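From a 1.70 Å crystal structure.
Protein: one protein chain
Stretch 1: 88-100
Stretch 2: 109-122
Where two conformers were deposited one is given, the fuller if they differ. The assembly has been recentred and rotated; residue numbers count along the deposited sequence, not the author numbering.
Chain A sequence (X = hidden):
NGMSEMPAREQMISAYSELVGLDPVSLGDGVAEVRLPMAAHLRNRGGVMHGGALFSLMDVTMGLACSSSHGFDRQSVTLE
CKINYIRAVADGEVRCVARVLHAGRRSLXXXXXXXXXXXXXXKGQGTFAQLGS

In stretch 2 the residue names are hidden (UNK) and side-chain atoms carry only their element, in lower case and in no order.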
ATOM      1  N   ALA A  88     -16.294  -8.133   1.423  1.00 14.67           N
ATOM      2  CA  ALA A  88     -17.204  -7.724   2.490  1.00 14.55           C
ATOM      3  C   ALA A  88     -17.071  -8.629   3.703  1.00 14.76           C
ATOM      4  O   ALA A  88     -16.806  -9.836   3.573  1.00 14.71           O
ATOM      5  CB  ALA A  88     -18.650  -7.754   1.992  1.00 14.53           C
ATOM      6  N   VAL A  89     -17.302  -8.046   4.873  1.00 14.96           N
ATOM      7  CA  VAL A  89     -17.323  -8.775   6.139  1.00 16.05           C
ATOM      8  C   VAL A  89     -18.753  -8.758   6.706  1.00 16.35           C
ATOM      9  O   VAL A  89     -19.326  -7.698   6.891  1.00 16.10           O
ATOM     10  CB  VAL A  89     -16.355  -8.125   7.174  1.00 16.46           C
ATOM     11  CG1 VAL A  89     -16.443  -8.837   8.540  1.00 17.60           C
ATOM     12  CG2 VAL A  89     -14.937  -8.139   6.657  1.00 19.00           C
ATOM     13  N   ALA A  90     -19.326  -9.933   6.961  1.00 17.38           N
ATOM     14  CA  ALA A  90     -20.723 -10.017   7.423  1.00 18.67           C
ATOM     15  C   ALA A  90     -20.844 -10.349   8.911  1.00 19.11           C
ATOM     16  O   ALA A  90     -21.887 -10.097   9.531  1.00 19.26           O
ATOM     17  CB  ALA A  90     -21.515 -11.028   6.582  1.00 19.29           C
ATOM     18  N   ASP A  91     -19.788 -10.916   9.488  1.00 18.64           N
ATOM     19  CA  ASP A  91     -19.829 -11.288  10.901  1.00 19.25           C
ATOM     20  C   ASP A  91     -18.444 -11.571  11.456  1.00 17.90           C
ATOM     21  O   ASP A  91     -17.452 -11.539  10.714  1.00 18.23           O
ATOM     22  CB  ASP A  91     -20.744 -12.497  11.113  1.00 20.71           C
ATOM     23  CG  ASP A  91     -20.345 -13.679  10.282  1.00 24.79           C
ATOM     24  OD1 ASP A  91     -19.133 -13.975  10.151  1.00 30.15           O
ATOM     25  OD2 ASP A  91     -21.264 -14.334   9.755  1.00 32.57           O
ATOM     26  N   GLY A  92     -18.389 -11.867  12.750  1.00 16.84           N
ATOM     27  CA  GLY A  92     -17.139 -12.215  13.414  1.00 16.24           C
ATOM     28  C   GLY A  92     -16.318 -10.961  13.645  1.00 16.25           C
ATOM     29  O   GLY A  92     -16.876  -9.882  13.859  1.00 17.61           O
ATOM     30  N   GLU A  93     -15.001 -11.083  13.600  1.00 14.01           N
ATOM     31  CA  GLU A  93     -14.163  -9.910  13.790  1.00 12.75           C
ATOM     32  C   GLU A  93     -13.083  -9.805  12.727  1.00 12.67           C
ATOM     33  O   GLU A  93     -12.727 -10.794  12.073  1.00 11.84           O
ATOM     34  CB  GLU A  93     -13.517  -9.912  15.179  1.00 13.47           C
ATOM     35  CG  GLU A  93     -12.413 -10.946  15.348  1.00 13.38           C
ATOM     36  CD  GLU A  93     -11.897 -10.997  16.780  1.00 12.86           C
ATOM     37  OE1 GLU A  93     -12.646 -11.523  17.643  1.00 12.06           O
ATOM     38  OE2 GLU A  93     -10.750 -10.528  17.024  1.00 14.10           O
ATOM     39  N   VAL A  94     -12.545  -8.601  12.598  1.00 12.37           N
ATOM     40  CA  VAL A  94     -11.399  -8.387  11.719  1.00 11.67           C
ATOM     41  C   VAL A  94     -10.201  -7.903  12.525  1.00 12.17           C
ATOM     42  O   VAL A  94     -10.359  -7.325  13.615  1.00 12.23           O
ATOM     43  CB  VAL A  94     -11.717  -7.403  10.555  1.00 12.09           C
ATOM     44  CG1 VAL A  94     -12.796  -7.991   9.619  1.00 12.11           C
ATOM     45  CG2 VAL A  94     -12.150  -6.025  11.095  1.00 12.08           C
ATOM     46  N   ARG A  95      -9.011  -8.148  11.979  1.00 11.89           N
ATOM     47  CA  ARG A  95      -7.765  -7.680  12.566  1.00 11.79           C
ATOM     48  C   ARG A  95      -7.089  -6.783  11.564  1.00 12.09           C
ATOM     49  O   ARG A  95      -7.031  -7.112  10.391  1.00 11.29           O
ATOM     50  CB  ARG A  95      -6.846  -8.869  12.896  1.00 12.02           C
ATOM     51  CG  ARG A  95      -7.430  -9.863  13.895  1.00 14.80           C
ATOM     52  CD  ARG A  95      -7.511  -9.216  15.250  1.00 14.56           C
ATOM     53  NE  ARG A  95      -8.085 -10.059  16.297  1.00 13.90           N
ATOM     54  CZ  ARG A  95      -7.387 -10.590  17.289  1.00 13.80           C
ATOM     55  NH1 ARG A  95      -6.063 -10.417  17.353  1.00 14.40           N
ATOM     56  NH2 ARG A  95      -8.017 -11.291  18.225  1.00 13.94           N
ATOM     57  N   CYS A  96      -6.600  -5.646  12.042  1.00 11.03           N
ATOM     58  CA  CYS A  96      -5.769  -4.767  11.229  1.00 11.07           C
ATOM     59  C   CYS A  96      -4.355  -4.786  11.779  1.00 11.33           C
ATOM     60  O   CYS A  96      -4.147  -4.632  12.993  1.00 10.79           O
ATOM     61  CB  CYS A  96      -6.324  -3.357  11.239  1.00 11.23           C
ATOM     62  SG  CYS A  96      -5.308  -2.208  10.242  1.00 13.66           S
ATOM     63  N   VAL A  97      -3.386  -5.004  10.892  1.00 11.56           N
ATOM     64  CA  VAL A  97      -1.974  -4.859  11.246  1.00 11.50           C
ATOM     65  C   VAL A  97      -1.390  -3.732  10.395  1.00 11.99           C
ATOM     66  O   VAL A  97      -1.523  -3.751   9.160  1.00 12.05           O
ATOM     67  CB  VAL A  97      -1.186  -6.168  11.018  1.00 11.61           C
ATOM     68  CG1 VAL A  97       0.301  -5.958  11.332  1.00 13.16           C
ATOM     69  CG2 VAL A  97      -1.785  -7.289  11.877  1.00 12.21           C
ATOM     70  N   ALA A  98      -0.771  -2.754  11.057  1.00 11.58           N
ATOM     71  CA  ALA A  98      -0.157  -1.630  10.372  1.00 12.26           C
ATOM     72  C   ALA A  98       1.341  -1.642  10.660  1.00 12.89           C
ATOM     73  O   ALA A  98       1.771  -2.048  11.747  1.00 13.05           O
ATOM     74  CB  ALA A  98      -0.775  -0.307  10.824  1.00 11.93           C
ATOM     75  N   ARG A  99       2.119  -1.200   9.672  1.00 13.06           N
ATOM     76  CA  ARG A  99       3.566  -1.239   9.741  1.00 14.70           C
ATOM     77  C   ARG A  99       4.138   0.053   9.178  1.00 13.08           C
ATOM     78  O   ARG A  99       3.835   0.419   8.037  1.00 12.74           O
ATOM     79  CB  ARG A  99       4.066  -2.428   8.916  1.00 14.83           C
ATOM     80  CG  ARG A  99       5.546  -2.704   9.036  1.00 19.35           C
ATOM     81  CD  ARG A  99       5.896  -4.013   8.286  1.00 19.76           C
ATOM     82  NE  ARG A  99       5.097  -5.132   8.801  1.00 28.75           N
ATOM     83  CZ  ARG A  99       5.420  -5.893   9.853  1.00 31.47           C
ATOM     84  NH1 ARG A  99       6.553  -5.691  10.527  1.00 32.20           N
ATOM     85  NH2 ARG A  99       4.600  -6.871  10.235  1.00 32.83           N
ATOM     86  N   VAL A 100       4.953   0.737   9.971  1.00 11.63           N
ATOM     87  CA  VAL A 100       5.679   1.914   9.495  1.00 11.27           C
ATOM     88  C   VAL A 100       6.733   1.474   8.461  1.00 11.36           C
ATOM     89  O   VAL A 100       7.599   0.619   8.750  1.00 10.41           O
ATOM     90  CB  VAL A 100       6.376   2.643  10.665  1.00 11.81           C
ATOM     91  CG1 VAL A 100       7.170   3.825  10.156  1.00 11.26           C
ATOM     92  CG2 VAL A 100       5.330   3.097  11.726  1.00 11.84           C
ATOM     93  N   UNK A 109       5.581   7.117   6.605  1.00 11.45           N
ATOM     94  CA  UNK A 109       4.741   6.375   5.680  1.00 11.34           C
ATOM     95  C   UNK A 109       4.392   5.042   6.327  1.00 11.45           C
ATOM     96  O   UNK A 109       5.274   4.348   6.883  1.00 11.18           O
ATOM     97  c   UNK A 109       5.961   7.458   3.772  1.00 11.53           C
ATOM     98  c   UNK A 109       4.510   5.434   3.351  1.00 12.50           C
ATOM     99  c   UNK A 109       5.448   6.131   4.346  1.00 11.44           C
ATOM    100  N   UNK A 110       3.118   4.677   6.238  1.00 10.81           N
ATOM    101  CA  UNK A 110       2.610   3.486   6.923  1.00 11.91           C
ATOM    102  C   UNK A 110       1.706   2.705   5.984  1.00 12.17           C
ATOM    103  O   UNK A 110       0.995   3.316   5.171  1.00 12.09           O
ATOM    104  c   UNK A 110       1.780   3.863   8.199  1.00 11.29           C
ATOM    105  c   UNK A 110       1.449   2.620   9.037  1.00 11.38           C
ATOM    106  c   UNK A 110       2.510   4.882   9.047  1.00 14.87           C
ATOM    107  N   UNK A 111       1.779   1.369   6.041  1.00 12.13           N
ATOM    108  CA  UNK A 111       0.835   0.535   5.301  1.00 13.53           C
ATOM    109  C   UNK A 111       0.032  -0.273   6.301  1.00 13.13           C
ATOM    110  O   UNK A 111       0.442  -0.405   7.462  1.00 12.17           O
ATOM    111  c   UNK A 111       2.389  -1.479   4.965  1.00 15.82           C
ATOM    112  o   UNK A 111       2.416  -2.600   2.814  1.00 25.65           O
ATOM    113  o   UNK A 111       3.774  -3.349   4.355  1.00 23.56           O
ATOM    114  c   UNK A 111       1.549  -0.396   4.312  1.00 13.95           C
ATOM    115  c   UNK A 111       2.896  -2.552   3.968  1.00 18.97           C
ATOM    116  N   UNK A 112      -1.111  -0.798   5.871  1.00 12.21           N
ATOM    117  CA  UNK A 112      -1.924  -1.628   6.766  1.00 12.74           C
ATOM    118  C   UNK A 112      -2.761  -2.601   5.968  1.00 13.12           C
ATOM    119  O   UNK A 112      -3.069  -2.350   4.801  1.00 13.87           O
ATOM    120  c   UNK A 112      -2.807  -0.767   7.679  1.00 12.53           C
ATOM    121  N   UNK A 113      -3.084  -3.737   6.577  1.00 13.42           N
ATOM    122  CA  UNK A 113      -3.996  -4.689   5.973  1.00 15.20           C
ATOM    123  C   UNK A 113      -5.025  -5.096   7.015  1.00 13.71           C
ATOM    124  O   UNK A 113      -4.727  -5.126   8.219  1.00 13.55           O
ATOM    125  o   UNK A 113      -1.710  -8.938   6.781  1.00 30.30           O
ATOM    126  c   UNK A 113      -2.049  -8.079   5.940  1.00 21.56           C
ATOM    127  c   UNK A 113      -3.267  -5.928   5.422  1.00 15.00           C
ATOM    128  o   UNK A 113      -2.038  -8.290   4.708  1.00 28.82           O
ATOM    129  c   UNK A 113      -2.531  -6.721   6.460  1.00 19.25           C
ATOM    130  N   UNK A 114      -6.242  -5.339   6.552  1.00 11.88           N
ATOM    131  CA  UNK A 114      -7.309  -5.849   7.402  1.00 12.13           C
ATOM    132  C   UNK A 114      -7.620  -7.247   6.911  1.00 11.77           C
ATOM    133  O   UNK A 114      -7.771  -7.465   5.700  1.00 11.61           O
ATOM    134  c   UNK A 114      -8.239  -3.515   7.688  1.00 12.31           C
ATOM    135  c   UNK A 114      -8.574  -4.976   7.306  1.00 12.32           C
ATOM    136  c   UNK A 114      -9.701  -5.545   8.197  1.00 13.41           C
ATOM    137  N   UNK A 115      -7.706  -8.185   7.848  1.00 11.90           N
ATOM    138  CA  UNK A 115      -7.964  -9.581   7.504  1.00 12.72           C
ATOM    139  C   UNK A 115      -9.010 -10.184   8.421  1.00 12.24           C
ATOM    140  O   UNK A 115      -9.228  -9.721   9.541  1.00 11.40           O
ATOM    141  n   UNK A 115      -3.571 -10.836   5.533  1.00 25.52           N
ATOM    142  n   UNK A 115      -4.645 -12.254   4.072  1.00 29.80           N
ATOM    143  c   UNK A 115      -3.690 -11.370   4.325  1.00 26.15           C
ATOM    144  c   UNK A 115      -5.633 -10.106   6.577  1.00 15.18           C
ATOM    145  c   UNK A 115      -6.682 -10.414   7.625  1.00 12.77           C
ATOM    146  n   UNK A 115      -2.845 -11.019   3.374  1.00 30.28           N
ATOM    147  c   UNK A 115      -4.466 -11.111   6.643  1.00 16.74           C
ATOM    148  N   UNK A 116      -9.627 -11.256   7.948  1.00 11.91           N
ATOM    149  CA  UNK A 116     -10.332 -12.174   8.836  1.00 13.09           C
ATOM    150  C   UNK A 116      -9.731 -13.547   8.518  1.00 13.18           C
ATOM    151  O   UNK A 116     -10.065 -14.165   7.503  1.00 13.63           O
ATOM    152  c   UNK A 116     -12.652 -12.958   9.545  1.00 15.44           C
ATOM    153  n   UNK A 116     -14.785 -12.029  10.210  1.00 17.21           N
ATOM    154  o   UNK A 116     -14.696 -13.297   8.364  1.00 22.67           O
ATOM    155  c   UNK A 116     -11.836 -12.131   8.571  1.00 12.77           C
ATOM    156  c   UNK A 116     -14.137 -12.767   9.324  1.00 18.78           C
ATOM    157  N   UNK A 117      -8.808 -14.001   9.358  1.00 13.76           N
ATOM    158  CA  UNK A 117      -8.027 -15.202   9.045  1.00 15.79           C
ATOM    159  C   UNK A 117      -7.293 -15.066   7.720  1.00 16.42           C
ATOM    160  O   UNK A 117      -6.566 -14.093   7.504  1.00 18.11           O
ATOM    161  N   UNK A 118      -7.518 -16.038   6.832  0.50 16.59           N
ATOM    162  CA  UNK A 118      -6.913 -16.062   5.490  0.50 16.86           C
ATOM    163  C   UNK A 118      -7.740 -15.297   4.440  0.50 16.49           C
ATOM    164  O   UNK A 118      -7.593 -15.518   3.231  0.50 16.37           O
ATOM    165  o   UNK A 118      -7.818 -19.211   3.792  0.50 20.44           O
ATOM    166  c   UNK A 118      -6.656 -17.509   5.025  0.50 17.07           C
ATOM    167  c   UNK A 118      -7.927 -18.238   4.578  0.50 18.20           C
ATOM    168  o   UNK A 118      -9.031 -17.856   5.001  0.50 19.83           O
ATOM    169  N   UNK A 119      -8.614 -14.411   4.907  1.00 15.84           N
ATOM    170  CA  UNK A 119      -9.358 -13.543   4.005  1.00 15.72           C
ATOM    171  C   UNK A 119      -8.799 -12.125   4.074  1.00 14.63           C
ATOM    172  O   UNK A 119      -8.845 -11.487   5.131  1.00 14.07           O
ATOM    173  c   UNK A 119     -10.851 -13.547   4.338  1.00 15.46           C
ATOM    174  c   UNK A 119     -13.331 -16.016   5.801  1.00 29.84           C
ATOM    175  c   UNK A 119     -12.874 -14.783   5.056  1.00 25.42           C
ATOM    176  n   UNK A 119     -14.397 -15.643   6.772  1.00 32.27           N
ATOM    177  c   UNK A 119     -11.464 -14.946   4.531  1.00 19.30           C
ATOM    178  N   UNK A 120      -8.277 -11.625   2.949  1.00 13.75           N
ATOM    179  CA  UNK A 120      -7.872 -10.219   2.875  1.00 13.06           C
ATOM    180  C   UNK A 120      -9.099  -9.358   2.643  1.00 12.51           C
ATOM    181  O   UNK A 120      -9.807  -9.519   1.637  1.00 13.75           O
ATOM    182  c   UNK A 120      -5.349  -8.469   0.402  1.00 14.65           C
ATOM    183  c   UNK A 120      -5.632  -8.044   2.865  1.00 15.56           C
ATOM    184  c   UNK A 120      -6.314  -8.564   1.611  1.00 14.34           C
ATOM    185  c   UNK A 120      -6.834  -9.992   1.767  1.00 13.30           C
ATOM    186  N   UNK A 121      -9.355  -8.458   3.585  1.00 11.26           N
ATOM    187  CA  UNK A 121     -10.550  -7.613   3.540  1.00 11.47           C
ATOM    188  C   UNK A 121     -10.251  -6.230   2.953  1.00 11.75           C
ATOM    189  O   UNK A 121     -11.032  -5.708   2.131  1.00 11.85           O
ATOM    190  c   UNK A 121     -11.746  -8.846   5.405  1.00 12.36           C
ATOM    191  c   UNK A 121     -11.177  -7.475   4.956  1.00 11.98           C
ATOM    192  c   UNK A 121     -12.271  -6.391   4.992  1.00 12.93           C
ATOM    193  N   UNK A 122      -9.153  -5.619   3.392  1.00 11.61           N
ATOM    194  CA  UNK A 122      -8.804  -4.265   2.892  1.00 11.30           C
ATOM    195  C   UNK A 122      -7.303  -4.049   3.006  1.00 11.85           C
ATOM    196  O   UNK A 122      -6.624  -4.747   3.755  1.00 11.59           O
ATOM    197  c   UNK A 122      -9.563  -3.184   3.676  1.00 11.40           C
TER
HETATM  198  O   HOH W   1     -17.641 -12.466   7.589  1.00 33.21           O
HETATM  199  O   HOH W   2       2.964  -5.161   6.390  1.00 41.63           O

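Position 109 carries three side-chain carbons, one bearing the other two; they do not reach stretch 1, and this is Val-109. Its backbone O lies 3.6 Å from Val-100 CA in a CA-H...O contact. A beta-branched residue suits this buried, extended strand.

Position 110 has the same forked trio of carbons, packed against Ala-98 and Val-100, and is Val-110. Its CG1 lies 4.1 Å from Ala-98 CB, and its CG2 4.3 Å from Val-100 CG2.

At position 111 three carbons run in a row, the third carrying two oxygens, alongside Arg-99: Glu-111. Glu-111 N donates to Arg-99 O at 3.0 Å, and Glu-111 O accepts from Arg-99 N at 2.9 Å. On this more open face a charged chain can meet solvent: water 2 accepts from Arg-99 NE (3.2 Å) and donates to Glu-111 OE2 (2.8 Å), bridging the charged ends, while the aliphatic parts touch, Arg-99 CB to Glu-111 CG at 4.4 Å.

Position 112 has a single side-chain carbon, set against Ala-98 and Cys-96, so it is Ala-112. Its CB lies 3.8 Å from Ala-98 CB and 3.9 Å from Cys-96 SG; small groups fit here, where Ala-98 CA and Ala-112 CA are just 4.0 Å apart.

Position 113 again shows three carbons ending in two oxygens, and its backbone pairs with Val-97: Glu-113. Glu-113 N donates to Val-97 O, and Glu-113 O accepts from Val-97 N, both at 3.0 Å, while its carboxylate lies on the face shared with Val-97.

Position 114 is a forked three-carbon side chain facing Val-94 and Cys-96, hence Val-114. CG1 comes 3.6 Å from Val-94 CB and CG2 4.0 Å from Cys-96 CB, filling a buried apolar layer.

Position 115 has three carbons, a nitrogen, then a carbon bearing two more nitrogens; its backbone pairs with Arg-95, but the side chain's end leads away from stretch 1. It is Arg-115, whose NE forms a salt bridge with Glu-113 OE1 at 2.9 Å, two residues back on the same face. Its backbone N donates to Arg-95 O at 2.8 Å.

Position 116 has three carbons, the third carrying one oxygen and one nitrogen, an amide whose nitrogen reaches the carbonyl oxygens of Asp-91 and Glu-93: Gln-116. NE2 donates to Asp-91 O (2.8 Å) and Glu-93 O (3.0 Å), using both amide protons, while OE1 accepts from a group at position 119.

Position 117 has no side-chain atoms: Gly-117, whose positive phi suits the type II' turn. Position 118, two carbons with two oxygens on the second, touches nothing on stretch 1; Asp-118 is polar, apt for an exposed turn. Position 119, four carbons ending in nitrogen, is Lys-119, long enough for its NZ to lie 2.9 Å from Gln-116 OE1.

Position 120, four carbons forked at the second, is Leu-120, partly exposed and out of reach. Position 121, a three-carbon fork against Val-89, is Val-121; its CG2 meets Val-89 CG2 at 3.5 Å. Position 122, one carbon, is Ala-122, buried but out of reach.

The contact is an antiparallel ladder: backbone pairs at Arg-95, Val-97 and Arg-99 alternate with close apolar pairs at Cys-96, Ala-98 and Val-100, and Gln-116 ties down the end of the loop and the start of the strand, through Asp-91 O and Glu-93 O.

Stretch 2 109-122: VVEAEVRQGDKLVA
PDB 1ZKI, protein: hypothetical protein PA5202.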